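Local structure of maleylacetate reductase (Agrobacterium tumefaciens, 3HL0) at residues A175-R186 against V231-H241; L251-L262 against A302-V311. The protein catalyses the NADH-dependent reduction of maleylacetate to 3-oxoadipate, probably in the breakdown of gamma-resorcylate, as a member of the iron-containing alcohol dehydrogenase family. All coordinates share one frame; numbering follows the deposited sequence.

Contact 1: residues A175-R186 against V231-H241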
loop_
_atom_site.group_PDB
_atom_site.type_symbol
_atom_site.label_atom_id
_atom_site.label_comp_id
_atom_site.label_asym_id
_atom_site.label_seq_id
_atom_site.Cartn_x
_atom_site.Cartn_y
_atom_site.Cartn_z
ATOM N N ALA A 175 -18.071 -8.650 -1.980
ATOM C CA ALA A 175 -18.965 -7.722 -1.299
ATOM C C ALA A 175 -19.969 -7.038 -2.238
ATOM O O ALA A 175 -21.116 -6.834 -1.871
ATOM C CB ALA A 175 -18.127 -6.656 -0.532
ATOM N N HIS A 176 -19.510 -6.671 -3.452
ATOM C CA HIS A 176 -20.402 -6.026 -4.454
ATOM C C HIS A 176 -21.543 -7.004 -4.756
ATOM O O HIS A 176 -22.714 -6.586 -4.776
ATOM C CB HIS A 176 -19.657 -5.746 -5.762
ATOM C CG HIS A 176 -18.356 -5.005 -5.643
ATOM N ND1 HIS A 176 -18.081 -4.042 -4.692
ATOM C CD2 HIS A 176 -17.253 -5.081 -6.440
ATOM C CE1 HIS A 176 -16.850 -3.582 -4.882
ATOM N NE2 HIS A 176 -16.347 -4.173 -5.966
ATOM N N ALA A 177 -21.199 -8.279 -4.976
ATOM C CA ALA A 177 -22.241 -9.284 -5.331
ATOM C C ALA A 177 -23.189 -9.564 -4.194
ATOM O O ALA A 177 -24.404 -9.656 -4.382
ATOM C CB ALA A 177 -21.586 -10.568 -5.788
ATOM N N ALA A 178 -22.644 -9.668 -2.973
ATOM C CA ALA A 178 -23.458 -9.991 -1.832
ATOM C C ALA A 178 -24.519 -8.898 -1.614
ATOM O O ALA A 178 -25.712 -9.189 -1.420
ATOM C CB ALA A 178 -22.570 -10.155 -0.591
ATOM N N GLU A 179 -24.102 -7.630 -1.675
ATOM C CA GLU A 179 -25.078 -6.544 -1.470
ATOM C C GLU A 179 -26.051 -6.416 -2.652
ATOM O O GLU A 179 -27.187 -5.989 -2.463
ATOM C CB GLU A 179 -24.407 -5.189 -1.174
ATOM C CG GLU A 179 -23.697 -5.175 0.172
ATOM C CD GLU A 179 -23.896 -3.832 0.910
ATOM O OE1 GLU A 179 -23.423 -2.780 0.448
ATOM O OE2 GLU A 179 -24.602 -3.855 1.923
ATOM N N ALA A 180 -25.591 -6.758 -3.853
ATOM C CA ALA A 180 -26.506 -6.714 -4.996
ATOM C C ALA A 180 -27.731 -7.616 -4.761
ATOM O O ALA A 180 -28.836 -7.307 -5.258
ATOM C CB ALA A 180 -25.786 -7.119 -6.256
ATOM N N LEU A 181 -27.554 -8.715 -4.037
ATOM C CA LEU A 181 -28.691 -9.642 -3.833
ATOM C C LEU A 181 -29.876 -9.004 -3.098
ATOM O O LEU A 181 -31.037 -9.420 -3.311
ATOM C CB LEU A 181 -28.235 -10.876 -3.057
ATOM C CG LEU A 181 -27.196 -11.731 -3.789
ATOM C CD1 LEU A 181 -26.700 -12.850 -2.842
ATOM C CD2 LEU A 181 -27.785 -12.316 -5.114
ATOM N N TYR A 182 -29.607 -8.000 -2.269
ATOM C CA TYR A 182 -30.685 -7.357 -1.507
ATOM C C TYR A 182 -30.834 -5.889 -1.812
ATOM O O TYR A 182 -31.481 -5.152 -1.061
ATOM C CB TYR A 182 -30.541 -7.626 0.002
ATOM C CG TYR A 182 -29.221 -7.225 0.645
ATOM C CD1 TYR A 182 -28.922 -5.873 0.901
ATOM C CD2 TYR A 182 -28.296 -8.210 1.000
ATOM C CE1 TYR A 182 -27.715 -5.521 1.553
ATOM C CE2 TYR A 182 -27.088 -7.877 1.610
ATOM C CZ TYR A 182 -26.832 -6.549 1.904
ATOM O OH TYR A 182 -25.643 -6.204 2.534
ATOM N N ALA A 183 -30.277 -5.443 -2.944
ATOM C CA ALA A 183 -30.456 -4.047 -3.363
ATOM C C ALA A 183 -31.939 -3.654 -3.411
ATOM O O ALA A 183 -32.781 -4.449 -3.775
ATOM C CB ALA A 183 -29.842 -3.827 -4.760
ATOM N N ARG A 184 -32.218 -2.403 -3.094
ATOM C CA ARG A 184 -33.588 -1.916 -3.203
ATOM C C ARG A 184 -34.061 -2.029 -4.654
ATOM O O ARG A 184 -35.231 -2.377 -4.895
ATOM C CB ARG A 184 -33.686 -0.469 -2.743
ATOM C CG ARG A 184 -35.150 -0.115 -2.428
ATOM C CD ARG A 184 -35.168 1.311 -1.931
ATOM N NE ARG A 184 -36.441 1.625 -1.294
ATOM C CZ ARG A 184 -36.696 2.781 -0.680
ATOM N NH1 ARG A 184 -37.884 2.980 -0.113
ATOM N NH2 ARG A 184 -35.765 3.729 -0.630
ATOM N N ASP A 185 -33.158 -1.757 -5.590
ATOM C CA ASP A 185 -33.443 -1.843 -7.041
ATOM C C ASP A 185 -32.856 -3.114 -7.657
ATOM O O ASP A 185 -32.392 -3.130 -8.847
ATOM C CB ASP A 185 -32.920 -0.604 -7.764
ATOM C CG ASP A 185 -31.421 -0.376 -7.576
ATOM O OD1 ASP A 185 -30.812 -0.933 -6.633
ATOM O OD2 ASP A 185 -30.804 0.375 -8.386
ATOM N N ARG A 186 -32.906 -4.188 -6.868
ATOM C CA ARG A 186 -32.459 -5.496 -7.329
ATOM C C ARG A 186 -33.299 -5.962 -8.536
ATOM O O ARG A 186 -34.528 -5.675 -8.645
ATOM C CB ARG A 186 -32.548 -6.516 -6.195
ATOM C CG ARG A 186 -33.950 -6.742 -5.675
ATOM C CD ARG A 186 -33.913 -7.603 -4.430
ATOM N NE ARG A 186 -35.209 -7.649 -3.753
ATOM C CZ ARG A 186 -35.502 -6.964 -2.653
ATOM N NH1 ARG A 186 -36.706 -7.093 -2.113
ATOM N NH2 ARG A 186 -34.588 -6.167 -2.073
ATOM N N VAL A 231 -22.359 -5.727 -11.244
ATOM C CA VAL A 231 -23.527 -5.448 -10.400
ATOM C C VAL A 231 -23.316 -4.264 -9.462
ATOM O O VAL A 231 -24.280 -3.536 -9.192
ATOM C CB VAL A 231 -24.052 -6.705 -9.673
ATOM C CG1 VAL A 231 -24.361 -7.798 -10.710
ATOM C CG2 VAL A 231 -23.028 -7.231 -8.619
ATOM N N LEU A 232 -22.070 -4.009 -9.051
ATOM C CA LEU A 232 -21.742 -2.727 -8.356
ATOM C C LEU A 232 -22.145 -1.543 -9.236
ATOM O O LEU A 232 -22.631 -0.491 -8.732
ATOM C CB LEU A 232 -20.239 -2.642 -8.055
ATOM C CG LEU A 232 -19.777 -1.303 -7.465
ATOM C CD1 LEU A 232 -20.475 -0.953 -6.130
ATOM C CD2 LEU A 232 -18.245 -1.348 -7.251
ATOM N N GLY A 233 -21.925 -1.696 -10.546
ATOM C CA GLY A 233 -22.274 -0.652 -11.501
ATOM C C GLY A 233 -23.760 -0.448 -11.669
ATOM O O GLY A 233 -24.163 0.690 -11.912
ATOM N N ALA A 234 -24.559 -1.504 -11.459
ATOM C CA ALA A 234 -25.972 -1.590 -11.921
ATOM C C ALA A 234 -26.984 -1.257 -10.828
ATOM O O ALA A 234 -28.009 -0.612 -11.095
ATOM C CB ALA A 234 -26.280 -2.968 -12.414
ATOM N N VAL A 235 -26.751 -1.762 -9.613
ATOM C CA VAL A 235 -27.764 -1.642 -8.566
ATOM C C VAL A 235 -27.186 -0.956 -7.318
ATOM O O VAL A 235 -25.962 -0.747 -7.218
ATOM C CB VAL A 235 -28.441 -3.013 -8.238
ATOM C CG1 VAL A 235 -29.045 -3.605 -9.538
ATOM C CG2 VAL A 235 -27.422 -4.041 -7.638
ATOM N N GLY A 236 -28.048 -0.577 -6.392
ATOM C CA GLY A 236 -27.607 0.205 -5.260
ATOM C C GLY A 236 -26.992 -0.688 -4.179
ATOM O O GLY A 236 -27.550 -1.718 -3.808
HETATM N N MSE A 237 -25.856 -0.247 -3.647
HETATM C CA MSE A 237 -25.276 -0.911 -2.496
HETATM C C MSE A 237 -25.940 -0.372 -1.204
HETATM O O MSE A 237 -26.911 0.425 -1.255
HETATM C CB MSE A 237 -23.761 -0.659 -2.503
HETATM C CG MSE A 237 -23.047 -1.146 -3.777
HETATM SE SE MSE A 237 -23.027 -3.066 -4.029
HETATM C CE MSE A 237 -24.595 -3.257 -5.200
ATOM N N SER A 238 -25.476 -0.818 -0.041
ATOM C CA SER A 238 -26.173 -0.508 1.195
ATOM C C SER A 238 -25.149 -0.486 2.328
ATOM O O SER A 238 -24.030 -0.007 2.112
ATOM C CB SER A 238 -27.351 -1.496 1.410
ATOM O OG SER A 238 -28.073 -1.087 2.575
ATOM N N LEU A 239 -25.505 -1.050 3.475
ATOM C CA LEU A 239 -24.699 -0.938 4.684
ATOM C C LEU A 239 -23.212 -1.282 4.468
ATOM O O LEU A 239 -22.317 -0.570 4.938
ATOM C CB LEU A 239 -25.285 -1.856 5.758
ATOM C CG LEU A 239 -24.407 -2.089 6.989
ATOM C CD1 LEU A 239 -24.205 -0.783 7.746
ATOM C CD2 LEU A 239 -25.037 -3.183 7.870
ATOM N N HIS A 240 -22.948 -2.382 3.777
ATOM C CA HIS A 240 -21.545 -2.770 3.691
ATOM C C HIS A 240 -20.700 -1.710 3.024
ATOM O O HIS A 240 -19.651 -1.320 3.557
ATOM C CB HIS A 240 -21.366 -4.129 3.007
ATOM C CG HIS A 240 -19.914 -4.470 2.822
ATOM N ND1 HIS A 240 -19.134 -5.019 3.822
ATOM C CD2 HIS A 240 -19.086 -4.203 1.789
ATOM C CE1 HIS A 240 -17.887 -5.123 3.383
ATOM N NE2 HIS A 240 -17.831 -4.624 2.152
ATOM N N HIS A 241 -21.112 -1.275 1.841
ATOM C CA HIS A 241 -20.245 -0.309 1.121
ATOM C C HIS A 241 -20.257 1.059 1.831
ATOM O O HIS A 241 -19.233 1.727 1.844
ATOM C CB HIS A 241 -20.645 -0.226 -0.368
ATOM C CG HIS A 241 -20.351 -1.485 -1.138
ATOM N ND1 HIS A 241 -21.098 -2.636 -0.986
ATOM C CD2 HIS A 241 -19.398 -1.767 -2.059
ATOM C CE1 HIS A 241 -20.605 -3.581 -1.779
ATOM N NE2 HIS A 241 -19.563 -3.086 -2.431
HETATM O O HOH W 1 -27.688 -3.280 -1.481
HETATM O O HOH W 2 -30.088 -0.581 -2.225
#
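Glu179 of helix 163-180 faces the short link between helices 215-234 and 239-251, its CA 5.7 Å from the CA of Met237 (selenomethionine). Bent at its second torsion (chi2 -140°), the side chain sets the carboxylate on the first turn of helix 239-251, where five hydrogen bonds grip it. OE1 takes three: Ser238 N, at 2.9 Å from Glu179 OE1, and His241 N come from above the carboxylate plane, while His241 ND1 reaches Glu179 OE1 at 2.7 Å on the anti side, with imidazole and carboxylate only 18° from coplanar. OE2 accepts His240 N from above the plane and, on its anti lone pair, Tyr182 OH, at 2.6 Å from Glu179 OE2. The dipole at this helix start would probably favour such an acceptor. The other nitrogen of the His241 ring is used too: NE2 lies 2.9 Å from His176 ND1 in a nearly straight bond (168°), and His176 NE2 continues to Ala122 O. Met237 SE and His240 CD2 lie over opposite faces of the His241 ring, both toward its rim, and Leu232 CD2 sits above the His176 ring, 3.6 Å from its centroid. Farther along, Ala180 CB rests on Val231 CG2 and Val235 CG2. Beyond these apolar groups, Asp185 OD1 accepts Gly236 N at 2.8 Å on its syn lone pair, and a water bridges Glu179 O and Gly236 O. This is a helix-helix junction in the all-helical C-terminal domain of the iron-containing alcohol dehydrogenase family. In iron-bearing relatives histidines of this domain hold the metal; here His176 and His241 are hydrogen-bonded to each other beside the NAD pocket that Leu232 lines.

Contact 2: residues L251-L262 against A302-V311; sequences LDLPHAETHAVL and APSSLAALGV. With NAD (nicotinamide-adenine-dinucleotide), chain D.
Val261 of helix 255-271 spreads its two methyls over the 302-311 loop, a helix-on-loop contact in the helical C-terminal domain of the iron-containing alcohol dehydrogenase fold. With CG1 anti to the backbone N (chi1 174°), that branch meets Leu306 CD2 at 3.7 Å and the backbone of Ser305, while CG2 lies 3.5 Å from Pro303 O. Leu309 reaches back to the helix: its CD2 is 3.8 Å from Glu257 CB, and CD1 lies against Glu257 O and Thr258 OG1. Before the helix, Val311 CG2 packs 3.6 Å from Leu253 CD1, the side chains crossing at about a right angle, and also touches Leu251 CD1. No direct hydrogen bond joins the segments; instead one water links Ala260 O to Pro303 O and another links Val261 O to Ser304 O.

The loop is shaped from within. Leu306 O accepts Leu309 N and Val311 N from opposite faces of its carbonyl plane, and Ser305 OG accepts Ala308 N in an ST motif. From outside, His213 NE2 of the second subunit hydrogen-bonds to Gly310 O. At the helix start Pro254 O takes both Thr258 N and Thr258 OG1. Next to it the imidazole of His255 has His259 CD2 over one face and the nicotinamide ribose of NAD over the other, His255 CE1 lying 3.5 Å from NAD C2D.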
loop_
_atom_site.group_PDB
_atom_site.type_symbol
_atom_site.label_atom_id
_atom_site.label_comp_id
_atom_site.label_asym_id
_atom_site.label_seq_id
_atom_site.Cartn_x
_atom_site.Cartn_y
_atom_site.Cartn_z
ATOM N N LEU A 251 -10.730 7.069 8.990
ATOM C CA LEU A 251 -9.550 6.479 9.653
ATOM C C LEU A 251 -8.397 6.132 8.711
ATOM O O LEU A 251 -7.383 5.603 9.176
ATOM C CB LEU A 251 -9.950 5.222 10.451
ATOM C CG LEU A 251 -11.044 5.413 11.511
ATOM C CD1 LEU A 251 -11.371 4.114 12.258
ATOM C CD2 LEU A 251 -10.618 6.496 12.534
ATOM N N ASP A 252 -8.573 6.352 7.412
ATOM C CA ASP A 252 -7.507 6.064 6.450
ATOM C C ASP A 252 -7.102 4.596 6.401
ATOM O O ASP A 252 -5.921 4.263 6.282
ATOM C CB ASP A 252 -6.316 6.979 6.751
ATOM C CG ASP A 252 -6.748 8.414 6.894
ATOM O OD1 ASP A 252 -7.178 8.982 5.876
ATOM O OD2 ASP A 252 -6.721 8.959 8.020
ATOM N N LEU A 253 -8.094 3.710 6.489
ATOM C CA LEU A 253 -7.817 2.269 6.503
ATOM C C LEU A 253 -7.515 1.750 5.107
ATOM O O LEU A 253 -8.013 2.283 4.142
ATOM C CB LEU A 253 -9.033 1.516 7.053
ATOM C CG LEU A 253 -9.497 1.886 8.465
ATOM C CD1 LEU A 253 -10.503 0.856 8.931
ATOM C CD2 LEU A 253 -8.310 1.895 9.436
ATOM N N PRO A 254 -6.701 0.687 5.009
ATOM C CA PRO A 254 -6.448 0.060 3.723
ATOM C C PRO A 254 -7.792 -0.412 3.117
ATOM O O PRO A 254 -8.569 -1.060 3.805
ATOM C CB PRO A 254 -5.572 -1.142 4.087
ATOM C CG PRO A 254 -4.920 -0.780 5.362
ATOM C CD PRO A 254 -5.953 0.040 6.101
ATOM N N HIS A 255 -8.003 -0.111 1.853
ATOM C CA HIS A 255 -9.333 -0.292 1.219
ATOM C C HIS A 255 -9.819 -1.758 1.178
ATOM O O HIS A 255 -10.866 -2.109 1.791
ATOM C CB HIS A 255 -9.302 0.260 -0.204
ATOM C CG HIS A 255 -10.512 -0.090 -0.985
ATOM N ND1 HIS A 255 -11.684 0.616 -0.856
ATOM C CD2 HIS A 255 -10.755 -1.092 -1.867
ATOM C CE1 HIS A 255 -12.602 0.076 -1.649
ATOM N NE2 HIS A 255 -12.054 -0.942 -2.286
ATOM N N ALA A 256 -9.087 -2.614 0.463
ATOM C CA ALA A 256 -9.573 -3.979 0.275
ATOM C C ALA A 256 -9.658 -4.713 1.609
ATOM O O ALA A 256 -10.588 -5.484 1.864
ATOM C CB ALA A 256 -8.645 -4.754 -0.700
ATOM N N GLU A 257 -8.717 -4.428 2.512
ATOM C CA GLU A 257 -8.712 -5.084 3.817
ATOM C C GLU A 257 -9.921 -4.705 4.663
ATOM O O GLU A 257 -10.412 -5.538 5.416
ATOM C CB GLU A 257 -7.476 -4.636 4.592
ATOM C CG GLU A 257 -6.173 -5.297 4.124
ATOM C CD GLU A 257 -5.500 -4.599 2.936
ATOM O OE1 GLU A 257 -6.084 -3.719 2.240
ATOM O OE2 GLU A 257 -4.305 -4.923 2.715
ATOM N N THR A 258 -10.359 -3.459 4.541
ATOM C CA THR A 258 -11.570 -2.993 5.269
ATOM C C THR A 258 -12.809 -3.792 4.821
ATOM O O THR A 258 -13.575 -4.286 5.645
ATOM C CB THR A 258 -11.795 -1.502 5.053
ATOM O OG1 THR A 258 -10.650 -0.797 5.564
ATOM C CG2 THR A 258 -13.021 -1.020 5.836
ATOM N N HIS A 259 -12.908 -3.989 3.510
ATOM C CA HIS A 259 -13.993 -4.844 2.965
ATOM C C HIS A 259 -13.903 -6.265 3.460
ATOM O O HIS A 259 -14.877 -6.829 3.876
ATOM C CB HIS A 259 -13.943 -4.865 1.454
ATOM C CG HIS A 259 -14.550 -3.670 0.846
ATOM N ND1 HIS A 259 -15.860 -3.631 0.428
ATOM C CD2 HIS A 259 -14.034 -2.433 0.615
ATOM C CE1 HIS A 259 -16.134 -2.413 -0.016
ATOM N NE2 HIS A 259 -15.041 -1.670 0.084
ATOM N N ALA A 260 -12.695 -6.828 3.489
ATOM C CA ALA A 260 -12.557 -8.197 3.928
ATOM C C ALA A 260 -12.937 -8.382 5.385
ATOM O O ALA A 260 -13.611 -9.334 5.742
ATOM C CB ALA A 260 -11.080 -8.670 3.723
ATOM N N VAL A 261 -12.497 -7.440 6.219
ATOM C CA VAL A 261 -12.825 -7.529 7.644
ATOM C C VAL A 261 -14.322 -7.370 7.947
ATOM O O VAL A 261 -14.890 -8.132 8.756
ATOM C CB VAL A 261 -12.000 -6.524 8.450
ATOM C CG1 VAL A 261 -12.458 -6.515 9.929
ATOM C CG2 VAL A 261 -10.536 -6.936 8.399
ATOM N N LEU A 262 -14.933 -6.379 7.298
ATOM C CA LEU A 262 -16.335 -6.036 7.629
ATOM C C LEU A 262 -17.332 -7.010 7.010
ATOM O O LEU A 262 -18.406 -7.173 7.581
ATOM C CB LEU A 262 -16.670 -4.595 7.194
ATOM C CG LEU A 262 -16.051 -3.518 8.123
ATOM C CD1 LEU A 262 -16.361 -2.152 7.522
ATOM C CD2 LEU A 262 -16.592 -3.628 9.500
ATOM N N ALA A 302 -7.247 -14.107 5.133
ATOM C CA ALA A 302 -7.458 -12.674 5.098
ATOM C C ALA A 302 -7.530 -12.104 6.526
ATOM O O ALA A 302 -7.864 -12.828 7.489
ATOM C CB ALA A 302 -8.799 -12.375 4.368
ATOM N N PRO A 303 -7.215 -10.825 6.681
ATOM C CA PRO A 303 -7.395 -10.218 7.999
ATOM C C PRO A 303 -8.845 -10.293 8.459
ATOM O O PRO A 303 -9.760 -10.248 7.641
ATOM C CB PRO A 303 -6.987 -8.759 7.788
ATOM C CG PRO A 303 -7.179 -8.502 6.302
ATOM C CD PRO A 303 -6.833 -9.844 5.653
ATOM N N SER A 304 -9.048 -10.418 9.767
ATOM C CA SER A 304 -10.384 -10.645 10.290
ATOM C C SER A 304 -10.778 -9.658 11.364
ATOM O O SER A 304 -11.903 -9.692 11.808
ATOM C CB SER A 304 -10.481 -12.065 10.834
ATOM O OG SER A 304 -9.501 -12.218 11.874
ATOM N N SER A 305 -9.886 -8.765 11.779
ATOM C CA SER A 305 -10.299 -7.785 12.814
ATOM C C SER A 305 -9.949 -6.364 12.444
ATOM O O SER A 305 -8.954 -6.079 11.749
ATOM C CB SER A 305 -9.676 -8.119 14.188
ATOM O OG SER A 305 -8.359 -7.614 14.243
ATOM N N LEU A 306 -10.784 -5.435 12.899
ATOM C CA LEU A 306 -10.500 -4.036 12.659
ATOM C C LEU A 306 -9.265 -3.615 13.470
ATOM O O LEU A 306 -8.557 -2.685 13.048
ATOM C CB LEU A 306 -11.672 -3.092 13.024
ATOM C CG LEU A 306 -12.905 -3.270 12.118
ATOM C CD1 LEU A 306 -14.034 -2.341 12.686
ATOM C CD2 LEU A 306 -12.522 -2.846 10.666
ATOM N N ALA A 307 -9.037 -4.284 14.602
ATOM C CA ALA A 307 -7.826 -3.963 15.406
ATOM C C ALA A 307 -6.570 -4.184 14.582
ATOM O O ALA A 307 -5.633 -3.372 14.673
ATOM C CB ALA A 307 -7.781 -4.768 16.712
ATOM N N ALA A 308 -6.587 -5.200 13.726
ATOM C CA ALA A 308 -5.395 -5.488 12.905
ATOM C C ALA A 308 -5.180 -4.399 11.872
ATOM O O ALA A 308 -4.078 -4.260 11.337
ATOM C CB ALA A 308 -5.501 -6.838 12.242
ATOM N N LEU A 309 -6.231 -3.636 11.559
ATOM C CA LEU A 309 -6.145 -2.520 10.601
ATOM C C LEU A 309 -5.786 -1.199 11.249
ATOM O O LEU A 309 -5.734 -0.183 10.588
ATOM C CB LEU A 309 -7.425 -2.380 9.726
ATOM C CG LEU A 309 -7.866 -3.681 9.054
ATOM C CD1 LEU A 309 -9.049 -3.346 8.096
ATOM C CD2 LEU A 309 -6.717 -4.384 8.298
ATOM N N GLY A 310 -5.525 -1.248 12.556
ATOM C CA GLY A 310 -5.106 -0.048 13.326
ATOM C C GLY A 310 -6.271 0.719 13.925
ATOM O O GLY A 310 -6.073 1.798 14.461
ATOM N N VAL A 311 -7.499 0.180 13.852
ATOM C CA VAL A 311 -8.613 0.837 14.526
ATOM C C VAL A 311 -8.454 0.633 16.055
ATOM O O VAL A 311 -8.189 -0.474 16.514
ATOM C CB VAL A 311 -9.963 0.238 14.042
ATOM C CG1 VAL A 311 -11.184 0.912 14.763
ATOM C CG2 VAL A 311 -10.072 0.406 12.526
HETATM P PA NAD D . -4.990 -0.397 -5.887
HETATM O O1A NAD D . -5.408 -0.045 -7.272
HETATM O O2A NAD D . -4.907 0.692 -4.886
HETATM O O5B NAD D . -3.681 -1.303 -5.973
HETATM C C5B NAD D . -2.926 -1.533 -4.778
HETATM C C4B NAD D . -1.485 -1.789 -5.193
HETATM O O4B NAD D . -1.418 -3.036 -5.884
HETATM C C3B NAD D . -0.951 -0.695 -6.136
HETATM O O3B NAD D . 0.387 -0.293 -5.787
HETATM C C2B NAD D . -0.982 -1.398 -7.474
HETATM O O2B NAD D . -0.022 -0.904 -8.386
HETATM C C1B NAD D . -0.705 -2.861 -7.100
HETATM N N9A NAD D . -1.212 -3.829 -8.102
HETATM C C8A NAD D . -2.485 -3.886 -8.637
HETATM N N7A NAD D . -2.546 -4.918 -9.508
HETATM C C5A NAD D . -1.322 -5.530 -9.563
HETATM C C6A NAD D . -0.840 -6.615 -10.293
HETATM N N6A NAD D . -1.633 -7.506 -10.943
HETATM N N1A NAD D . 0.501 -6.949 -10.094
HETATM C C2A NAD D . 1.289 -6.256 -9.201
HETATM N N3A NAD D . 0.816 -5.195 -8.474
HETATM C C4A NAD D . -0.490 -4.842 -8.666
HETATM O O3 NAD D . -6.045 -1.443 -5.207
HETATM P PN NAD D . -7.596 -1.766 -5.562
HETATM O O1N NAD D . -8.113 -2.467 -4.349
HETATM O O2N NAD D . -7.576 -2.440 -6.858
HETATM O O5D NAD D . -8.328 -0.348 -5.677
HETATM C C5D NAD D . -8.700 0.409 -4.529
HETATM C C4D NAD D . -9.168 1.777 -5.029
HETATM O O4D NAD D . -10.189 1.569 -5.994
HETATM C C3D NAD D . -9.805 2.559 -3.887
HETATM O O3D NAD D . -9.545 3.953 -4.118
HETATM C C2D NAD D . -11.274 2.249 -4.049
HETATM O O2D NAD D . -12.152 3.214 -3.467
HETATM C C1D NAD D . -11.395 2.187 -5.560
HETATM N N1N NAD D . -12.538 1.413 -6.026
HETATM C C2N NAD D . -13.455 2.078 -6.783
HETATM C C3N NAD D . -14.557 1.392 -7.249
HETATM C C7N NAD D . -15.461 2.200 -8.086
HETATM O O7N NAD D . -16.486 1.509 -8.611
HETATM N N7N NAD D . -15.259 3.525 -8.287
HETATM C C4N NAD D . -14.755 -0.013 -7.008
HETATM C C5N NAD D . -13.804 -0.670 -6.224
HETATM C C6N NAD D . -12.704 0.058 -5.735
HETATM O O HOH W 3 -12.063 -11.382 6.707
HETATM O O HOH W 4 -14.212 -10.284 10.310
#

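In the fold
Contact 1 and contact 2 follow one another along the chain, with centres about 20 Å apart, and meet largely through the consecutive helices 239-251 and 255-271. His259 is central to the junction: its ND1 approaches His240 NE2 to 2.8 Å and Ala175 CB of helix 163-180 to 3.9 Å, and its ring stands edge-to-face with that of His241. Each contact sends one residue to the NAD pocket. Leu232 of contact 1 has its side chain about 4 Å, between nearest atoms, from the dinucleotide and from the side chains of Thr127 and Ile129, whereas contact 2 contributes His255. Contact 2 also reaches the second subunit, through the 302-311 loop and Pro254; contact 1 touches no other chain.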